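Local coordinates for protein multicopper oxidase (Uncultured bacterium, PDB 4E9X) that probably oxidises substrates at a type 1 copper and passes the electrons to a trinuclear copper site, where oxygen is reduced to water, at residues A[6-11]-A[57-62]; A[13-18]-A[145-150]; A[100-105]-A[111-116]; A[121-126]-A[139-144]. All coordinates share one frame; numbering follows the deposited sequence.

How the contacts relate
From the N terminus, strand 3-18 supplies the first half of contacts 1 and 2. Contact 1 (6-11 with 57-62) closes the first loop, joining the two sheets of the first cupredoxin domain beside the type 1 copper. Contact 3 then closes a short loop from strand 101-104 to helix 109-115 round the same copper, and its strand is hydrogen-bonded to both 60-62 and 119-125. Contact 4 follows in series, carrying strand 119-125 across to strand 138-147 of the second domain. Contact 2 (13-18 with 145-150) crosses contact 1 along the chain and spans contacts 3 and 4, joining the far ends of strands 3-18 and 138-147 in a second link between domains.

Contact 1 of 4, residues A[6-11]-A[57-62]; sequences FDMTIE and HTIHWH. With CU (copper (II) ion), chain K; CU (copper (II) ion), chain D; CU (copper (II) ion), chain E.
Ile10 lies under the imidazole of His57, with its two terminal methyls sharing the work. CG2 sits over one face of the ring, 4.0 Å from His57 CD2, while CD1 reaches His57 CB at 3.6 Å. The branching explains this double touch: CG2 is anti to the backbone N and CG1 anti to the carbonyl carbon (chi1 -44°), which sets CG2 over the ring and CD1 at CB. A beta-branched, purely apolar residue suits a place beside a ring whose nitrogens are already engaged, ND1 by the type 1 copper at 2.0 Å and NE2 by Thr53 OG1. Without the branched chain, as with an alanine here, that imidazole face would probably lose its cover and the ligand gain room to tilt. In the cupredoxin sandwich, strand 3-18 belongs to one sheet and meets the loop leading into strand 60-62 of the other, without a hydrogen bond. Farther along, Met8, deposited in two conformers, meets Ile59 tip to tip in one of them, SD to CD1 at 3.8 Å. Beyond Ile59 the chain carries His60 and His62; His204 of a second subunit shares the copper of His60, and His254 of that subunit the copper of His62.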
loop_
_atom_site.group_PDB
_atom_site.type_symbol
_atom_site.label_atom_id
_atom_site.label_comp_id
_atom_site.label_asym_id
_atom_site.label_seq_id
_atom_site.Cartn_x
_atom_site.Cartn_y
_atom_site.Cartn_z
ATOM N N PHE A 6 30.815 3.935 -18.086
ATOM C CA PHE A 6 29.807 3.451 -18.992
ATOM C C PHE A 6 29.307 4.523 -19.924
ATOM O O PHE A 6 29.219 5.664 -19.478
ATOM C CB PHE A 6 28.596 2.910 -18.188
ATOM C CG PHE A 6 29.060 1.842 -17.196
ATOM C CD1 PHE A 6 29.734 0.701 -17.596
ATOM C CD2 PHE A 6 28.807 1.978 -15.861
ATOM C CE1 PHE A 6 30.133 -0.275 -16.721
ATOM C CE2 PHE A 6 29.228 1.009 -14.955
ATOM C CZ PHE A 6 29.915 -0.140 -15.368
ATOM N N ASP A 7 28.964 4.149 -21.149
ATOM C CA ASP A 7 28.415 5.117 -22.091
ATOM C C ASP A 7 26.947 4.713 -22.340
ATOM O O ASP A 7 26.701 3.568 -22.740
ATOM C CB ASP A 7 29.174 5.162 -23.407
ATOM C CG ASP A 7 30.558 5.748 -23.297
ATOM O OD1 ASP A 7 30.740 6.830 -22.661
ATOM O OD2 ASP A 7 31.561 5.202 -23.851
ATOM N N MET A 8 26.011 5.609 -22.039
ATOM C CA MET A 8 24.612 5.245 -22.212
ATOM C C MET A 8 23.959 6.229 -23.174
ATOM O O MET A 8 24.409 7.379 -23.258
ATOM C CB MET A 8 23.880 5.207 -20.870
ATOM C CG MET A 8 22.433 4.704 -20.925
ATOM S SD MET A 8 21.744 4.702 -19.225
ATOM C CE MET A 8 23.359 4.581 -18.434
ATOM N N THR A 9 22.968 5.807 -23.924
ATOM C CA THR A 9 22.208 6.733 -24.772
ATOM C C THR A 9 20.730 6.646 -24.323
ATOM O O THR A 9 20.347 5.775 -23.515
ATOM C CB THR A 9 22.241 6.439 -26.264
ATOM O OG1 THR A 9 21.600 5.164 -26.505
ATOM C CG2 THR A 9 23.709 6.367 -26.738
ATOM N N ILE A 10 19.971 7.598 -24.816
ATOM C CA ILE A 10 18.548 7.684 -24.614
ATOM C C ILE A 10 17.928 7.687 -26.014
ATOM O O ILE A 10 18.355 8.563 -26.790
ATOM C CB ILE A 10 18.066 8.881 -23.789
ATOM C CG1 ILE A 10 18.919 9.126 -22.547
ATOM C CG2 ILE A 10 16.614 8.677 -23.364
ATOM C CD1 ILE A 10 18.514 10.378 -21.774
ATOM N N GLU A 11 17.021 6.793 -26.330
ATOM C CA GLU A 11 16.550 6.567 -27.698
ATOM C C GLU A 11 15.037 6.590 -27.775
ATOM O O GLU A 11 14.373 6.139 -26.829
ATOM C CB GLU A 11 17.028 5.187 -28.221
ATOM C CG GLU A 11 18.550 5.040 -28.134
ATOM C CD GLU A 11 19.366 5.871 -29.098
ATOM O OE1 GLU A 11 18.826 6.439 -30.070
ATOM O OE2 GLU A 11 20.628 5.984 -28.871
ATOM N N HIS A 57 15.923 15.220 -20.750
ATOM C CA HIS A 57 15.889 14.161 -19.725
ATOM C C HIS A 57 16.994 14.414 -18.701
ATOM O O HIS A 57 17.867 15.256 -18.934
ATOM C CB HIS A 57 16.149 12.778 -20.374
ATOM C CG HIS A 57 15.151 12.431 -21.439
ATOM N ND1 HIS A 57 13.843 12.107 -21.182
ATOM C CD2 HIS A 57 15.317 12.411 -22.795
ATOM C CE1 HIS A 57 13.254 11.883 -22.378
ATOM N NE2 HIS A 57 14.145 12.074 -23.372
ATOM N N THR A 58 17.000 13.607 -17.640
ATOM C CA THR A 58 18.151 13.461 -16.753
ATOM C C THR A 58 18.271 11.980 -16.352
ATOM O O THR A 58 17.394 11.215 -16.755
ATOM C CB THR A 58 18.055 14.269 -15.448
ATOM O OG1 THR A 58 16.872 13.834 -14.746
ATOM C CG2 THR A 58 17.949 15.779 -15.703
ATOM N N ILE A 59 19.279 11.626 -15.585
ATOM C CA ILE A 59 19.206 10.336 -14.883
ATOM C C ILE A 59 19.446 10.611 -13.404
ATOM O O ILE A 59 20.491 11.150 -13.040
ATOM C CB ILE A 59 20.212 9.315 -15.398
ATOM C CG1 ILE A 59 20.143 9.109 -16.925
ATOM C CG2 ILE A 59 19.970 7.966 -14.668
ATOM C CD1 ILE A 59 21.080 7.958 -17.378
ATOM N N HIS A 60 18.478 10.199 -12.587
ATOM C CA HIS A 60 18.621 10.110 -11.149
ATOM C C HIS A 60 18.940 8.675 -10.732
ATOM O O HIS A 60 18.394 7.685 -11.248
ATOM C CB HIS A 60 17.323 10.575 -10.473
ATOM C CG HIS A 60 17.289 10.220 -9.012
ATOM N ND1 HIS A 60 18.192 10.698 -8.082
ATOM C CD2 HIS A 60 16.415 9.430 -8.326
ATOM C CE1 HIS A 60 17.904 10.168 -6.898
ATOM N NE2 HIS A 60 16.808 9.415 -7.013
ATOM N N TRP A 61 19.839 8.529 -9.781
ATOM C CA TRP A 61 20.378 7.243 -9.306
ATOM C C TRP A 61 19.738 6.981 -7.961
ATOM O O TRP A 61 20.164 7.497 -6.930
ATOM C CB TRP A 61 21.931 7.291 -9.249
ATOM C CG TRP A 61 22.412 7.815 -10.585
ATOM C CD1 TRP A 61 22.681 9.115 -10.871
ATOM C CD2 TRP A 61 22.674 7.088 -11.805
ATOM N NE1 TRP A 61 23.086 9.242 -12.192
ATOM C CE2 TRP A 61 23.098 8.019 -12.806
ATOM C CE3 TRP A 61 22.581 5.727 -12.132
ATOM C CZ2 TRP A 61 23.429 7.632 -14.117
ATOM C CZ3 TRP A 61 22.911 5.377 -13.444
ATOM C CH2 TRP A 61 23.330 6.271 -14.432
ATOM N N HIS A 62 18.627 6.248 -7.965
ATOM C CA HIS A 62 17.764 6.100 -6.806
ATOM C C HIS A 62 18.414 5.145 -5.841
ATOM O O HIS A 62 18.527 3.961 -6.084
ATOM C CB HIS A 62 16.376 5.666 -7.293
ATOM C CG HIS A 62 15.377 5.535 -6.157
ATOM N ND1 HIS A 62 14.099 6.077 -6.269
ATOM C CD2 HIS A 62 15.405 4.910 -4.931
ATOM C CE1 HIS A 62 13.435 5.763 -5.152
ATOM N NE2 HIS A 62 14.244 5.081 -4.335
HETATM CU CU CU K . 15.794 9.020 -5.505
HETATM CU CU CU D . 12.900 11.825 -19.404
HETATM CU CU CU E . 13.268 6.999 -7.729
#

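Contact 2 of 4, residues A[13-18]-A[145-150]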
loop_
_atom_site.group_PDB
_atom_site.type_symbol
_atom_site.label_atom_id
_atom_site.label_comp_id
_atom_site.label_asym_id
_atom_site.label_seq_id
_atom_site.Cartn_x
_atom_site.Cartn_y
_atom_site.Cartn_z
ATOM N N VAL A 13 12.190 4.662 -29.197
ATOM C CA VAL A 13 11.877 3.365 -29.774
ATOM C C VAL A 13 10.453 3.005 -29.405
ATOM O O VAL A 13 9.828 3.639 -28.519
ATOM C CB VAL A 13 12.855 2.247 -29.316
ATOM C CG1 VAL A 13 14.275 2.545 -29.760
ATOM C CG2 VAL A 13 12.817 2.050 -27.787
ATOM N N THR A 14 9.925 1.996 -30.105
ATOM C CA THR A 14 8.612 1.414 -29.793
ATOM C C THR A 14 8.796 -0.051 -29.327
ATOM O O THR A 14 9.491 -0.834 -29.971
ATOM C CB THR A 14 7.730 1.465 -31.065
ATOM O OG1 THR A 14 7.545 2.836 -31.462
ATOM C CG2 THR A 14 6.358 0.838 -30.851
ATOM N N ILE A 15 8.127 -0.357 -28.224
ATOM C CA ILE A 15 8.210 -1.692 -27.670
ATOM C C ILE A 15 6.867 -2.358 -27.741
ATOM O O ILE A 15 5.860 -1.687 -27.750
ATOM C CB ILE A 15 8.752 -1.697 -26.189
ATOM C CG1 ILE A 15 7.909 -0.801 -25.300
ATOM C CG2 ILE A 15 10.219 -1.301 -26.194
ATOM C CD1 ILE A 15 8.232 -0.998 -23.809
ATOM N N LYS A 16 6.843 -3.656 -27.777
ATOM C CA LYS A 16 5.569 -4.371 -27.695
ATOM C C LYS A 16 5.343 -4.755 -26.247
ATOM O O LYS A 16 6.089 -5.563 -25.727
ATOM C CB LYS A 16 5.608 -5.635 -28.577
ATOM C CG LYS A 16 4.223 -6.310 -28.584
ATOM C CD LYS A 16 4.178 -7.434 -29.559
ATOM C CE LYS A 16 3.548 -7.214 -30.913
ATOM N NZ LYS A 16 3.430 -5.841 -31.434
ATOM N N VAL A 17 4.361 -4.148 -25.605
ATOM C CA VAL A 17 4.092 -4.440 -24.190
ATOM C C VAL A 17 3.155 -5.640 -24.057
ATOM O O VAL A 17 3.327 -6.471 -23.170
ATOM C CB VAL A 17 3.501 -3.182 -23.527
ATOM C CG1 VAL A 17 2.998 -3.420 -22.083
ATOM C CG2 VAL A 17 4.506 -2.071 -23.471
ATOM N N ALA A 18 2.133 -5.705 -24.938
ATOM C CA ALA A 18 1.118 -6.739 -24.855
ATOM C C ALA A 18 0.712 -7.077 -26.304
ATOM O O ALA A 18 0.986 -6.232 -27.184
ATOM C CB ALA A 18 -0.086 -6.167 -24.093
ATOM N N SER A 145 5.499 -2.098 -13.694
ATOM C CA SER A 145 5.017 -0.793 -14.122
ATOM C C SER A 145 3.648 -0.995 -14.775
ATOM O O SER A 145 3.116 -2.097 -14.920
ATOM C CB SER A 145 5.996 -0.079 -15.028
ATOM O OG SER A 145 6.116 -0.728 -16.279
ATOM N N THR A 146 3.105 0.176 -15.109
ATOM C CA THR A 146 1.774 0.231 -15.712
ATOM C C THR A 146 1.796 1.089 -16.971
ATOM O O THR A 146 2.717 1.881 -17.192
ATOM C CB THR A 146 0.675 0.763 -14.742
ATOM O OG1 THR A 146 0.827 2.175 -14.609
ATOM C CG2 THR A 146 0.817 0.090 -13.380
ATOM N N TRP A 147 0.759 0.966 -17.792
ATOM C CA TRP A 147 0.751 1.594 -19.112
ATOM C C TRP A 147 -0.653 2.139 -19.378
ATOM O O TRP A 147 -1.627 1.529 -18.992
ATOM C CB TRP A 147 1.093 0.621 -20.239
ATOM C CG TRP A 147 2.399 -0.098 -19.953
ATOM C CD1 TRP A 147 2.522 -1.246 -19.198
ATOM C CD2 TRP A 147 3.705 0.270 -20.354
ATOM N NE1 TRP A 147 3.865 -1.618 -19.120
ATOM C CE2 TRP A 147 4.600 -0.699 -19.822
ATOM C CE3 TRP A 147 4.204 1.355 -21.115
ATOM C CZ2 TRP A 147 5.988 -0.634 -20.040
ATOM C CZ3 TRP A 147 5.589 1.375 -21.301
ATOM C CH2 TRP A 147 6.472 0.410 -20.783
ATOM N N GLU A 148 -0.704 3.271 -20.080
ATOM C CA GLU A 148 -1.983 3.917 -20.426
ATOM C C GLU A 148 -2.157 3.849 -21.932
ATOM O O GLU A 148 -1.492 4.595 -22.658
ATOM C CB GLU A 148 -1.940 5.385 -19.990
ATOM C CG GLU A 148 -1.770 5.476 -18.472
ATOM C CD GLU A 148 -1.301 6.811 -17.974
ATOM O OE1 GLU A 148 -1.202 7.712 -18.840
ATOM O OE2 GLU A 148 -1.015 7.027 -16.791
ATOM N N SER A 149 -2.991 2.961 -22.450
ATOM C CA SER A 149 -3.019 2.752 -23.895
ATOM C C SER A 149 -3.406 4.006 -24.671
ATOM O O SER A 149 -2.971 4.115 -25.840
ATOM C CB SER A 149 -3.976 1.592 -24.256
ATOM O OG SER A 149 -5.322 1.924 -24.003
ATOM N N ALA A 150 -4.167 4.919 -24.075
ATOM C CA ALA A 150 -4.565 6.089 -24.871
ATOM C C ALA A 150 -3.396 6.945 -25.319
ATOM O O ALA A 150 -3.520 7.727 -26.263
ATOM C CB ALA A 150 -5.517 6.960 -24.063
#
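Two torsions bring Val17 and Ile15 against the indole of Trp147. Val17 has CG1 anti to the backbone N (chi1 172°), which spreads both methyls over one face of the ring; Ile15 holds CG1 between its backbone N and carbonyl carbon (chi1 56°), sending CD1 to the benzo end. The contact joins the two cupredoxin domains, strand 3-18 of the first meeting strand 138-147 of the second. Val17 also belongs to a classic beta bulge, since it and Ala18 both face Leu21. Over the pyrrole ring, Val17 CG1 makes a CH-pi contact, 3.7 Å from the centroid of the Trp147 five-membered ring and 15° off its normal. Valine fits here because its two methyls match the two fused rings: CG2 lies 4.0 Å from Trp147 CZ2, above the six-membered part. Trp147 offers a broad apolar plate yet keeps its polar atom satisfied, NE1 bonding to Ser169 OG, and Tyr23 meets it edge-to-face. A leucine in its place would probably deprive Val17 of a flat partner and leave Ser169 without the indole N-H. On the benzo side, Ile15 CD1 meets Trp147 CH2 at 3.8 Å, the isoleucine crossing the indole at about a right angle.

Contact 3 of 4, residues A[100-105]-A[111-116]. With CU (copper (II) ion), chain D; CU (copper (II) ion), chain E.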
loop_
_atom_site.group_PDB
_atom_site.type_symbol
_atom_site.label_atom_id
_atom_site.label_comp_id
_atom_site.label_asym_id
_atom_site.label_seq_id
_atom_site.Cartn_x
_atom_site.Cartn_y
_atom_site.Cartn_z
ATOM N N THR A 100 20.069 -3.451 -3.946
ATOM C CA THR A 100 19.237 -3.260 -5.094
ATOM C C THR A 100 18.838 -1.784 -5.222
ATOM O O THR A 100 17.936 -1.308 -4.506
ATOM C CB THR A 100 17.950 -4.087 -4.955
ATOM O OG1 THR A 100 18.321 -5.447 -4.686
ATOM C CG2 THR A 100 17.122 -4.033 -6.232
ATOM N N LEU A 101 19.507 -1.099 -6.146
ATOM C CA LEU A 101 19.172 0.291 -6.457
ATOM C C LEU A 101 18.593 0.360 -7.859
ATOM O O LEU A 101 18.423 -0.682 -8.540
ATOM C CB LEU A 101 20.435 1.182 -6.370
ATOM C CG LEU A 101 21.319 0.916 -5.142
ATOM C CD1 LEU A 101 22.474 1.923 -5.102
ATOM C CD2 LEU A 101 20.561 0.971 -3.847
ATOM N N TRP A 102 18.269 1.558 -8.330
ATOM C CA TRP A 102 17.774 1.676 -9.715
ATOM C C TRP A 102 18.028 3.084 -10.201
ATOM O O TRP A 102 18.486 3.921 -9.441
ATOM C CB TRP A 102 16.329 1.279 -9.816
ATOM C CG TRP A 102 15.259 2.049 -9.090
ATOM C CD1 TRP A 102 15.185 2.322 -7.761
ATOM C CD2 TRP A 102 14.086 2.605 -9.708
ATOM N NE1 TRP A 102 14.010 3.039 -7.517
ATOM C CE2 TRP A 102 13.329 3.224 -8.687
ATOM C CE3 TRP A 102 13.577 2.645 -11.023
ATOM C CZ2 TRP A 102 12.118 3.868 -8.968
ATOM C CZ3 TRP A 102 12.384 3.283 -11.297
ATOM C CH2 TRP A 102 11.651 3.903 -10.258
ATOM N N TYR A 103 17.742 3.323 -11.462
ATOM C CA TYR A 103 18.028 4.641 -12.020
ATOM C C TYR A 103 16.827 4.970 -12.912
ATOM O O TYR A 103 16.179 4.069 -13.483
ATOM C CB TYR A 103 19.403 4.716 -12.744
ATOM C CG TYR A 103 19.460 3.792 -13.957
ATOM C CD1 TYR A 103 19.039 4.211 -15.216
ATOM C CD2 TYR A 103 19.938 2.492 -13.821
ATOM C CE1 TYR A 103 19.091 3.359 -16.317
ATOM C CE2 TYR A 103 19.994 1.604 -14.915
ATOM C CZ TYR A 103 19.568 2.056 -16.125
ATOM O OH TYR A 103 19.591 1.236 -17.250
ATOM N N HIS A 104 16.526 6.259 -13.081
ATOM C CA HIS A 104 15.373 6.636 -13.882
ATOM C C HIS A 104 15.443 8.118 -14.241
ATOM O O HIS A 104 16.111 8.881 -13.516
ATOM C CB HIS A 104 14.043 6.358 -13.156
ATOM C CG HIS A 104 13.824 6.981 -11.806
ATOM N ND1 HIS A 104 13.448 8.282 -11.610
ATOM C CD2 HIS A 104 13.934 6.435 -10.570
ATOM C CE1 HIS A 104 13.334 8.511 -10.287
ATOM N NE2 HIS A 104 13.604 7.401 -9.629
ATOM N N CYS A 105 14.730 8.516 -15.277
ATOM C CA CYS A 105 14.690 9.963 -15.571
ATOM C C CYS A 105 14.051 10.697 -14.407
ATOM O O CYS A 105 13.203 10.158 -13.703
ATOM C CB CYS A 105 13.878 10.148 -16.868
ATOM S SG CYS A 105 13.928 11.864 -17.443
ATOM N N GLU A 111 5.091 11.195 -16.621
ATOM C CA GLU A 111 5.017 10.577 -17.933
ATOM C C GLU A 111 6.238 9.732 -18.209
ATOM O O GLU A 111 6.135 8.564 -18.648
ATOM C CB GLU A 111 4.864 11.659 -19.030
ATOM C CG GLU A 111 4.792 11.017 -20.411
ATOM C CD GLU A 111 4.995 11.908 -21.609
ATOM O OE1 GLU A 111 5.036 13.144 -21.453
ATOM O OE2 GLU A 111 5.128 11.308 -22.724
ATOM N N HIS A 112 7.463 10.284 -18.029
ATOM C CA HIS A 112 8.654 9.594 -18.499
ATOM C C HIS A 112 8.891 8.294 -17.730
ATOM O O HIS A 112 9.273 7.291 -18.341
ATOM C CB HIS A 112 9.870 10.551 -18.432
ATOM C CG HIS A 112 9.843 11.618 -19.495
ATOM N ND1 HIS A 112 11.007 12.301 -19.846
ATOM C CD2 HIS A 112 8.806 12.127 -20.211
ATOM C CE1 HIS A 112 10.683 13.192 -20.776
ATOM N NE2 HIS A 112 9.382 13.105 -21.007
ATOM N N VAL A 113 8.722 8.344 -16.398
ATOM C CA VAL A 113 8.887 7.159 -15.574
ATOM C C VAL A 113 7.585 6.385 -15.566
ATOM O O VAL A 113 7.596 5.152 -15.641
ATOM C CB VAL A 113 9.369 7.483 -14.142
ATOM C CG1 VAL A 113 9.503 6.224 -13.317
ATOM C CG2 VAL A 113 10.705 8.244 -14.236
ATOM N N GLY A 114 6.449 7.065 -15.543
ATOM C CA GLY A 114 5.159 6.345 -15.438
ATOM C C GLY A 114 4.829 5.532 -16.691
ATOM O O GLY A 114 4.329 4.392 -16.551
ATOM N N VAL A 115 5.073 6.089 -17.895
ATOM C CA VAL A 115 4.688 5.337 -19.138
ATOM C C VAL A 115 5.760 5.319 -20.198
ATOM O O VAL A 115 5.453 4.677 -21.216
ATOM C CB VAL A 115 3.359 5.826 -19.740
ATOM C CG1 VAL A 115 2.218 5.666 -18.699
ATOM C CG2 VAL A 115 3.359 7.288 -20.232
ATOM N N ARG A 116 6.945 5.941 -20.057
ATOM C CA ARG A 116 7.887 5.936 -21.168
ATOM C C ARG A 116 9.110 5.084 -20.881
ATOM O O ARG A 116 10.079 5.131 -21.636
ATOM C CB ARG A 116 8.306 7.361 -21.563
ATOM C CG ARG A 116 7.139 8.238 -21.986
ATOM C CD ARG A 116 6.414 7.774 -23.257
ATOM N NE ARG A 116 5.193 8.623 -23.360
ATOM C CZ ARG A 116 4.135 8.253 -24.052
ATOM N NH1 ARG A 116 4.093 7.125 -24.798
ATOM N NH2 ARG A 116 3.050 9.039 -24.029
HETATM CU CU CU D . 12.900 11.825 -19.404
HETATM CU CU CU E . 13.268 6.999 -7.729
#
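Cys105 and His112 meet at the type 1 copper, in the His-Cys-His motif of multicopper oxidases, where His104 and His106 flanking the cysteine serve the trinuclear site. Cys105 turns SG away from its own N (chi1 -173°) to reach the copper at 2.2 Å. His112, from helix 109-115, brings ND1 to the metal at 2.0 Å; its CG lies beside the backbone N, and SG stands at the edge of its ring, 3.8 Å from His112 ND1. A soft thiolate with imidazole nitrogens is usual for such a site, which His57 and Met118 complete. His104 takes a different torsion, CG between the backbone N and the carbonyl carbon (chi1 56°), and NE2 binds a second copper. Its ND1 donates to Cys105 O at 2.8 Å in a nearly straight bond, 173°, which fixes the ring's rotation and is consistent with a route between the two copper centres. Compact, beta-branched Val113 packs against both residues: its CG2 lies 3.2 Å from Cys105 O and 3.8 Å from His104 ND1.

Contact 4 of 4, residues A[121-126]-A[139-144]; sequences PLIVDP and DVIMMM
Ile141 and Pro121 form the middle of this contact, and the isoleucine is best followed outward from its branch point. At CB the side chain already points to strand 119-125, and there it divides. The CG2 branch, anti to the backbone N, turns along its own strand, 3.7 Å from Met143 CG. The CG1 branch lies beside the backbone N (chi1 -77°) and continues extended (chi2 168°), so that CD1 is pushed across the gap. This one methyl does the touching: it meets Pro121 CB at 3.8 Å, Pro121 CG at 4.0 Å and, tip to tip, Ile123 CG1 at 4.2 Å. Pro121 crosses the isoleucine at about a right angle, its rigid ring a low wall that a slender methyl can press on. On the proline's CD side, Met143 lays its sulfur, SD to CD at 3.9 Å; the flexible thioether bends at chi3, which brings Met143 CE to 4.1 Å from Pro121 N. The strands, from different cupredoxin domains, pack face to face, their axes 9.9 Å apart at the closest and their directions 144° from one another. Phe194 of strand 187-195 touches both Pro121 and Ile141, while Asn171 pairs with the backbone at Ile141 and Met143. With no hydrogen bond across, the join between the two strands rests on shape and on burial of apolar surface.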
loop_
_atom_site.group_PDB
_atom_site.type_symbol
_atom_site.label_atom_id
_atom_site.label_comp_id
_atom_site.label_asym_id
_atom_site.label_seq_id
_atom_site.Cartn_x
_atom_site.Cartn_y
_atom_site.Cartn_z
ATOM N N PRO A 121 17.805 -1.168 -13.673
ATOM C CA PRO A 121 18.338 -1.604 -12.384
ATOM C C PRO A 121 19.817 -1.303 -12.176
ATOM O O PRO A 121 20.594 -1.412 -13.142
ATOM C CB PRO A 121 18.086 -3.138 -12.421
ATOM C CG PRO A 121 18.299 -3.458 -13.918
ATOM C CD PRO A 121 17.825 -2.236 -14.712
ATOM N N LEU A 122 20.161 -0.955 -10.941
ATOM C CA LEU A 122 21.535 -0.675 -10.511
ATOM C C LEU A 122 21.833 -1.576 -9.314
ATOM O O LEU A 122 21.300 -1.324 -8.244
ATOM C CB LEU A 122 21.711 0.825 -10.237
ATOM C CG LEU A 122 23.013 1.215 -9.534
ATOM C CD1 LEU A 122 24.271 0.843 -10.325
ATOM C CD2 LEU A 122 22.993 2.734 -9.239
ATOM N N ILE A 123 22.666 -2.586 -9.519
ATOM C CA ILE A 123 22.906 -3.567 -8.454
ATOM C C ILE A 123 24.293 -3.314 -7.919
ATOM O O ILE A 123 25.272 -3.402 -8.670
ATOM C CB ILE A 123 22.765 -5.003 -8.984
ATOM C CG1 ILE A 123 21.376 -5.228 -9.613
ATOM C CG2 ILE A 123 23.097 -5.980 -7.880
ATOM C CD1 ILE A 123 20.188 -4.904 -8.679
ATOM N N VAL A 124 24.388 -3.034 -6.628
ATOM C CA VAL A 124 25.668 -2.806 -5.961
ATOM C C VAL A 124 25.931 -4.005 -5.051
ATOM O O VAL A 124 25.218 -4.188 -4.061
ATOM C CB VAL A 124 25.684 -1.461 -5.195
ATOM C CG1 VAL A 124 27.041 -1.295 -4.479
ATOM C CG2 VAL A 124 25.425 -0.275 -6.143
ATOM N N ASP A 125 26.951 -4.792 -5.377
ATOM C CA ASP A 125 27.250 -5.948 -4.524
ATOM C C ASP A 125 27.890 -5.536 -3.212
ATOM O O ASP A 125 28.952 -4.879 -3.253
ATOM C CB ASP A 125 28.186 -6.935 -5.201
ATOM C CG ASP A 125 27.571 -7.802 -6.276
ATOM O OD1 ASP A 125 26.359 -7.654 -6.552
ATOM O OD2 ASP A 125 28.311 -8.633 -6.860
ATOM N N PRO A 126 27.383 -5.936 -2.065
ATOM C CA PRO A 126 28.085 -5.632 -0.828
ATOM C C PRO A 126 29.430 -6.374 -0.777
ATOM O O PRO A 126 29.555 -7.527 -1.201
ATOM C CB PRO A 126 27.205 -6.206 0.277
ATOM C CG PRO A 126 26.002 -6.798 -0.382
ATOM C CD PRO A 126 26.113 -6.697 -1.864
ATOM N N ASP A 139 19.615 -15.212 -9.564
ATOM C CA ASP A 139 19.258 -13.838 -9.180
ATOM C C ASP A 139 18.323 -13.317 -10.226
ATOM O O ASP A 139 18.589 -13.526 -11.422
ATOM C CB ASP A 139 20.581 -13.056 -9.027
ATOM C CG ASP A 139 20.484 -11.746 -8.297
ATOM O OD1 ASP A 139 19.397 -11.283 -7.922
ATOM O OD2 ASP A 139 21.582 -11.160 -8.091
ATOM N N VAL A 140 17.222 -12.710 -9.812
ATOM C CA VAL A 140 16.079 -12.384 -10.654
ATOM C C VAL A 140 15.637 -10.952 -10.390
ATOM O O VAL A 140 15.363 -10.597 -9.259
ATOM C CB VAL A 140 14.924 -13.349 -10.281
ATOM C CG1 VAL A 140 13.601 -13.054 -10.987
ATOM C CG2 VAL A 140 15.364 -14.812 -10.554
ATOM N N ILE A 141 15.529 -10.175 -11.460
ATOM C CA ILE A 141 15.030 -8.785 -11.375
ATOM C C ILE A 141 13.643 -8.729 -11.926
ATOM O O ILE A 141 13.414 -9.154 -13.069
ATOM C CB ILE A 141 15.995 -7.856 -12.136
ATOM C CG1 ILE A 141 17.264 -7.602 -11.272
ATOM C CG2 ILE A 141 15.341 -6.528 -12.556
ATOM C CD1 ILE A 141 18.414 -6.941 -12.003
ATOM N N MET A 142 12.712 -8.165 -11.161
ATOM C CA MET A 142 11.315 -7.957 -11.570
ATOM C C MET A 142 10.914 -6.501 -11.369
ATOM O O MET A 142 10.678 -6.054 -10.231
ATOM C CB MET A 142 10.341 -8.841 -10.767
ATOM C CG MET A 142 10.564 -10.338 -11.103
ATOM S SD MET A 142 9.190 -11.281 -10.449
ATOM C CE MET A 142 9.721 -12.978 -10.663
ATOM N N MET A 143 10.824 -5.744 -12.481
ATOM C CA MET A 143 10.498 -4.305 -12.380
ATOM C C MET A 143 9.080 -4.128 -12.865
ATOM O O MET A 143 8.776 -4.380 -14.063
ATOM C CB MET A 143 11.477 -3.514 -13.275
ATOM C CG MET A 143 12.937 -3.776 -12.872
ATOM S SD MET A 143 14.148 -2.652 -13.645
ATOM C CE MET A 143 13.857 -1.166 -12.688
ATOM N N MET A 144 8.189 -3.758 -11.977
ATOM C CA MET A 144 6.766 -3.658 -12.307
ATOM C C MET A 144 6.399 -2.248 -12.709
ATOM O O MET A 144 6.930 -1.283 -12.155
ATOM C CB MET A 144 5.887 -4.079 -11.112
ATOM C CG MET A 144 5.575 -5.584 -11.071
ATOM S SD MET A 144 7.007 -6.665 -10.888
ATOM C CE MET A 144 7.554 -6.168 -9.239
#